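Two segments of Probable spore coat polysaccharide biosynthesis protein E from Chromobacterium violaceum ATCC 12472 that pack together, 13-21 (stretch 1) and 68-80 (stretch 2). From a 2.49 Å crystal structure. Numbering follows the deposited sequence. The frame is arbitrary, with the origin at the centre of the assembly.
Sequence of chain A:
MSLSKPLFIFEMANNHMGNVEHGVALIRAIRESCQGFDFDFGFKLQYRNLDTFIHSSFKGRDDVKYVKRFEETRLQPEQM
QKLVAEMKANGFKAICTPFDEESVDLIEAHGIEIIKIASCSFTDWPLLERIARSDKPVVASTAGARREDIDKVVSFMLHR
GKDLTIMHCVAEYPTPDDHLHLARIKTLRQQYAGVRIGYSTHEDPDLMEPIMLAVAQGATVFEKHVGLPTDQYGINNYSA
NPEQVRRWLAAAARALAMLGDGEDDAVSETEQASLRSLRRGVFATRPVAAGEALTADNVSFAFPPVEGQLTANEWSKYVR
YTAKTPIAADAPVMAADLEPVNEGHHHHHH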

# COMPACT_ATOMS: atom_id res chain seq x y z
N ALA A 13 14.50 -23.79 -2.84
CA ALA A 13 15.52 -23.94 -1.83
C ALA A 13 15.96 -25.40 -1.85
O ALA A 13 16.41 -25.90 -2.89
CB ALA A 13 15.02 -23.54 -0.47
N ASN A 14 15.81 -26.08 -0.73
CA ASN A 14 16.24 -27.45 -0.68
C ASN A 14 15.06 -28.35 -0.60
O ASN A 14 15.20 -29.53 -0.35
CB ASN A 14 17.21 -27.68 0.47
CG ASN A 14 18.49 -26.88 0.29
OD1 ASN A 14 19.16 -27.02 -0.74
ND2 ASN A 14 18.83 -26.03 1.26
N ASN A 15 13.87 -27.79 -0.83
CA ASN A 15 12.65 -28.58 -0.70
C ASN A 15 12.46 -29.66 -1.76
O ASN A 15 11.43 -30.35 -1.78
CB ASN A 15 11.41 -27.68 -0.65
CG ASN A 15 11.45 -26.70 0.48
OD1 ASN A 15 11.84 -27.03 1.60
ND2 ASN A 15 11.05 -25.47 0.20
N HIS A 16 13.44 -29.80 -2.65
CA HIS A 16 13.48 -30.95 -3.53
C HIS A 16 13.81 -32.16 -2.67
O HIS A 16 13.63 -33.31 -3.07
CB HIS A 16 14.54 -30.78 -4.61
CG HIS A 16 15.86 -30.32 -4.09
ND1 HIS A 16 16.33 -29.04 -4.28
CD2 HIS A 16 16.82 -30.97 -3.40
CE1 HIS A 16 17.53 -28.93 -3.74
NE2 HIS A 16 17.85 -30.09 -3.20
N MSE A 17 14.32 -31.86 -1.48
CA MSE A 17 14.56 -32.84 -0.42
C MSE A 17 15.70 -33.81 -0.73
O MSE A 17 15.76 -34.89 -0.14
CB MSE A 17 13.28 -33.60 -0.06
CG MSE A 17 12.12 -32.74 0.38
SE MSE A 17 12.32 -31.65 1.84
CE MSE A 17 12.96 -32.73 3.11
N GLY A 18 16.60 -33.42 -1.64
CA GLY A 18 17.65 -34.30 -2.16
C GLY A 18 17.21 -35.15 -3.34
O GLY A 18 18.00 -35.97 -3.86
N ASN A 19 15.97 -34.95 -3.80
CA ASN A 19 15.36 -35.85 -4.79
C ASN A 19 14.88 -35.11 -6.04
O ASN A 19 14.06 -34.21 -5.92
CB ASN A 19 14.21 -36.63 -4.13
CG ASN A 19 13.49 -37.57 -5.09
OD1 ASN A 19 13.49 -37.37 -6.31
ND2 ASN A 19 12.83 -38.59 -4.53
N VAL A 20 15.36 -35.50 -7.23
CA VAL A 20 15.01 -34.83 -8.49
C VAL A 20 13.61 -35.10 -9.03
O VAL A 20 12.92 -34.17 -9.44
CB VAL A 20 16.00 -35.15 -9.62
CG1 VAL A 20 15.44 -34.69 -10.99
CG2 VAL A 20 17.34 -34.51 -9.34
N GLU A 21 13.21 -36.36 -9.10
CA GLU A 21 11.85 -36.73 -9.45
C GLU A 21 10.93 -35.79 -8.68
O GLU A 21 10.05 -35.12 -9.26
CB GLU A 21 11.62 -38.18 -9.01
CG GLU A 21 11.02 -39.13 -10.04
CD GLU A 21 11.16 -40.61 -9.61
OE1 GLU A 21 10.40 -41.06 -8.72
OE2 GLU A 21 12.04 -41.31 -10.16
N LYS A 68 23.59 -30.17 8.65
CA LYS A 68 23.02 -31.48 8.38
C LYS A 68 21.96 -31.39 7.30
O LYS A 68 21.90 -32.24 6.39
CB LYS A 68 22.40 -32.07 9.66
CG LYS A 68 21.96 -33.50 9.55
CD LYS A 68 21.40 -34.02 10.86
CE LYS A 68 20.18 -34.93 10.60
NZ LYS A 68 20.26 -36.27 11.32
N ARG A 69 21.14 -30.35 7.40
CA ARG A 69 20.11 -30.13 6.39
C ARG A 69 20.76 -30.02 5.00
O ARG A 69 20.29 -30.66 4.04
CB ARG A 69 19.21 -28.94 6.78
CG ARG A 69 18.49 -28.26 5.63
CD ARG A 69 17.14 -28.89 5.21
NE ARG A 69 16.35 -27.87 4.48
CZ ARG A 69 15.31 -28.10 3.66
NH1 ARG A 69 14.87 -29.34 3.42
NH2 ARG A 69 14.71 -27.05 3.08
N PHE A 70 21.87 -29.27 4.91
CA PHE A 70 22.57 -29.10 3.66
C PHE A 70 23.16 -30.38 3.12
O PHE A 70 23.04 -30.67 1.93
CB PHE A 70 23.69 -28.07 3.80
CG PHE A 70 23.20 -26.65 3.89
CD1 PHE A 70 24.01 -25.66 4.42
CD2 PHE A 70 21.93 -26.29 3.45
CE1 PHE A 70 23.57 -24.35 4.50
CE2 PHE A 70 21.49 -24.96 3.54
CZ PHE A 70 22.30 -24.01 4.06
N GLU A 71 23.81 -31.14 3.99
CA GLU A 71 24.45 -32.39 3.56
C GLU A 71 23.42 -33.39 3.05
O GLU A 71 23.62 -34.01 2.02
CB GLU A 71 25.34 -32.99 4.65
CG GLU A 71 26.61 -32.18 4.96
CD GLU A 71 27.52 -32.81 6.04
OE1 GLU A 71 28.76 -32.81 5.83
OE2 GLU A 71 27.00 -33.30 7.08
N GLU A 72 22.31 -33.52 3.77
CA GLU A 72 21.27 -34.51 3.45
C GLU A 72 20.55 -34.30 2.11
O GLU A 72 20.13 -35.27 1.47
CB GLU A 72 20.20 -34.52 4.53
CG GLU A 72 20.57 -35.28 5.79
CD GLU A 72 19.44 -35.25 6.81
OE1 GLU A 72 19.43 -36.14 7.70
OE2 GLU A 72 18.56 -34.35 6.73
N THR A 73 20.41 -33.05 1.70
CA THR A 73 19.63 -32.73 0.51
C THR A 73 20.51 -32.42 -0.70
O THR A 73 20.01 -31.97 -1.75
CB THR A 73 18.69 -31.55 0.76
OG1 THR A 73 19.43 -30.48 1.33
CG2 THR A 73 17.59 -31.95 1.73
N ARG A 74 21.81 -32.68 -0.55
CA ARG A 74 22.82 -32.51 -1.60
C ARG A 74 22.35 -33.04 -2.97
O ARG A 74 21.78 -34.13 -3.07
CB ARG A 74 24.12 -33.20 -1.14
CG ARG A 74 25.35 -33.03 -2.01
CD ARG A 74 26.40 -34.15 -1.75
NE ARG A 74 27.71 -33.80 -2.30
CZ ARG A 74 28.73 -33.31 -1.58
NH1 ARG A 74 29.88 -33.00 -2.18
NH2 ARG A 74 28.60 -33.14 -0.26
N LEU A 75 22.56 -32.24 -4.02
CA LEU A 75 22.36 -32.69 -5.41
C LEU A 75 23.59 -32.43 -6.31
O LEU A 75 24.33 -31.46 -6.13
CB LEU A 75 21.10 -32.09 -6.03
CG LEU A 75 19.70 -32.58 -5.59
CD1 LEU A 75 18.65 -31.79 -6.33
CD2 LEU A 75 19.48 -34.06 -5.83
N GLN A 76 23.83 -33.33 -7.27
CA GLN A 76 25.00 -33.22 -8.13
C GLN A 76 24.68 -32.34 -9.33
O GLN A 76 23.54 -32.33 -9.78
CB GLN A 76 25.49 -34.61 -8.57
CG GLN A 76 25.93 -35.55 -7.42
CD GLN A 76 27.29 -35.20 -6.82
OE1 GLN A 76 27.41 -34.99 -5.61
NE2 GLN A 76 28.32 -35.13 -7.67
N PRO A 77 25.67 -31.59 -9.84
CA PRO A 77 25.54 -30.69 -10.98
C PRO A 77 24.71 -31.28 -12.10
O PRO A 77 23.95 -30.59 -12.76
CB PRO A 77 26.97 -30.52 -11.46
CG PRO A 77 27.78 -30.62 -10.22
CD PRO A 77 27.02 -31.49 -9.24
N GLU A 78 24.90 -32.57 -12.31
CA GLU A 78 24.17 -33.35 -13.29
C GLU A 78 22.66 -33.14 -13.06
O GLU A 78 21.91 -32.74 -13.98
CB GLU A 78 24.59 -34.83 -13.10
CG GLU A 78 24.46 -35.76 -14.31
CD GLU A 78 24.34 -37.24 -13.90
OE1 GLU A 78 24.99 -38.12 -14.53
OE2 GLU A 78 23.60 -37.53 -12.92
N GLN A 79 22.24 -33.38 -11.82
CA GLN A 79 20.82 -33.30 -11.44
C GLN A 79 20.27 -31.86 -11.35
O GLN A 79 19.13 -31.61 -11.73
CB GLN A 79 20.59 -34.06 -10.13
CG GLN A 79 21.28 -35.39 -10.08
CD GLN A 79 21.36 -35.97 -8.67
OE1 GLN A 79 22.04 -35.41 -7.80
NE2 GLN A 79 20.70 -37.11 -8.45
N MSE A 80 21.10 -30.93 -10.86
CA MSE A 80 20.79 -29.48 -10.87
C MSE A 80 20.52 -28.94 -12.29
O MSE A 80 19.66 -28.10 -12.47
CB MSE A 80 21.90 -28.64 -10.20
CG MSE A 80 21.99 -28.67 -8.65
SE MSE A 80 20.46 -28.27 -7.74
CE MSE A 80 21.08 -27.23 -6.41

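The most unusual feature of this contact is a single carbonyl that serves two different donors: Thr73 O accepts a hydrogen bond from His16 NE2 at 3.2 Å and also takes a CA-H...O contact from Gly18 CA at 3.3 Å. Thr73 is the first residue to leave helical phi/psi after the helix that runs through 68-72.

Glycine at 18 is what allows so close an approach. The CA atoms of Gly18 and Thr73 lie 3.7 Å apart, and an ideal CB on Gly18 would sit 3.2 Å from Glu72 O and 3.3 Å from Thr73 CA. The local backbone asks for glycine as well, since at phi/psi of 86/3 that CB would be jammed against the carbonyl of Met17. Stretch 1 has no regular helix or strand here; it folds through a type I turn, Asn14 to Met17, and an overlapping type I' turn, His16 to Asn19, the second closed by Asn19 N to His16 O at 2.9 Å.

The His16 ring, set by a p rotamer, uses its edge and face for different chemistry. NE2, at the edge, donates to Thr73 O, while Leu75 CD1 lies over one face, 3.7 Å from the ring centroid and 17° off the normal, a CH-pi contact. Leu75 CD2 lies 3.1 Å from Gly18 O, a tight approach without a hydrogen bond. Leu75 also meets Val20, the closest pair being CD2 and CG2 at 4.1 Å. Val20 then extends the apolar patch toward the second helix, with CG2 packed 3.4 Å from Gln79 CB. The OE1 of Gln79 accepts from the backbone N of the N-cap residue, Gln76 N, at 2.8 Å.

At the other end, the CA-to-CB bond of Arg69 points sideways to stretch 1, but the guanidinium reaches the loop. Arg69 NH2 donates to Asn15 OD1 at 3.2 Å with a nearly straight angle of 160°. Met17 SE, of a selenomethionine, also lies near the guanidinium plane, 3.8 Å from Arg69 NH1, whereas Asn14 CB covers one face, 3.7 Å from Arg69 NH2. The CA-to-CB bond of Asn14 points toward stretch 2, and its ND2 lies 3.7 Å from Phe70 CE2, at the ring edge.

Thr73 OG1 donates back to Arg69 O at 2.8 Å, which satisfies the hydroxyl inside its own stretch, and Thr73 CG2 packs 3.6 Å from Met17 C. The rule is economical: the Thr73 carbonyl, a glycine beside it, and two planar groups, the His16 ring and the Arg69 guanidinium, that bond at the edge and take carbon on one face.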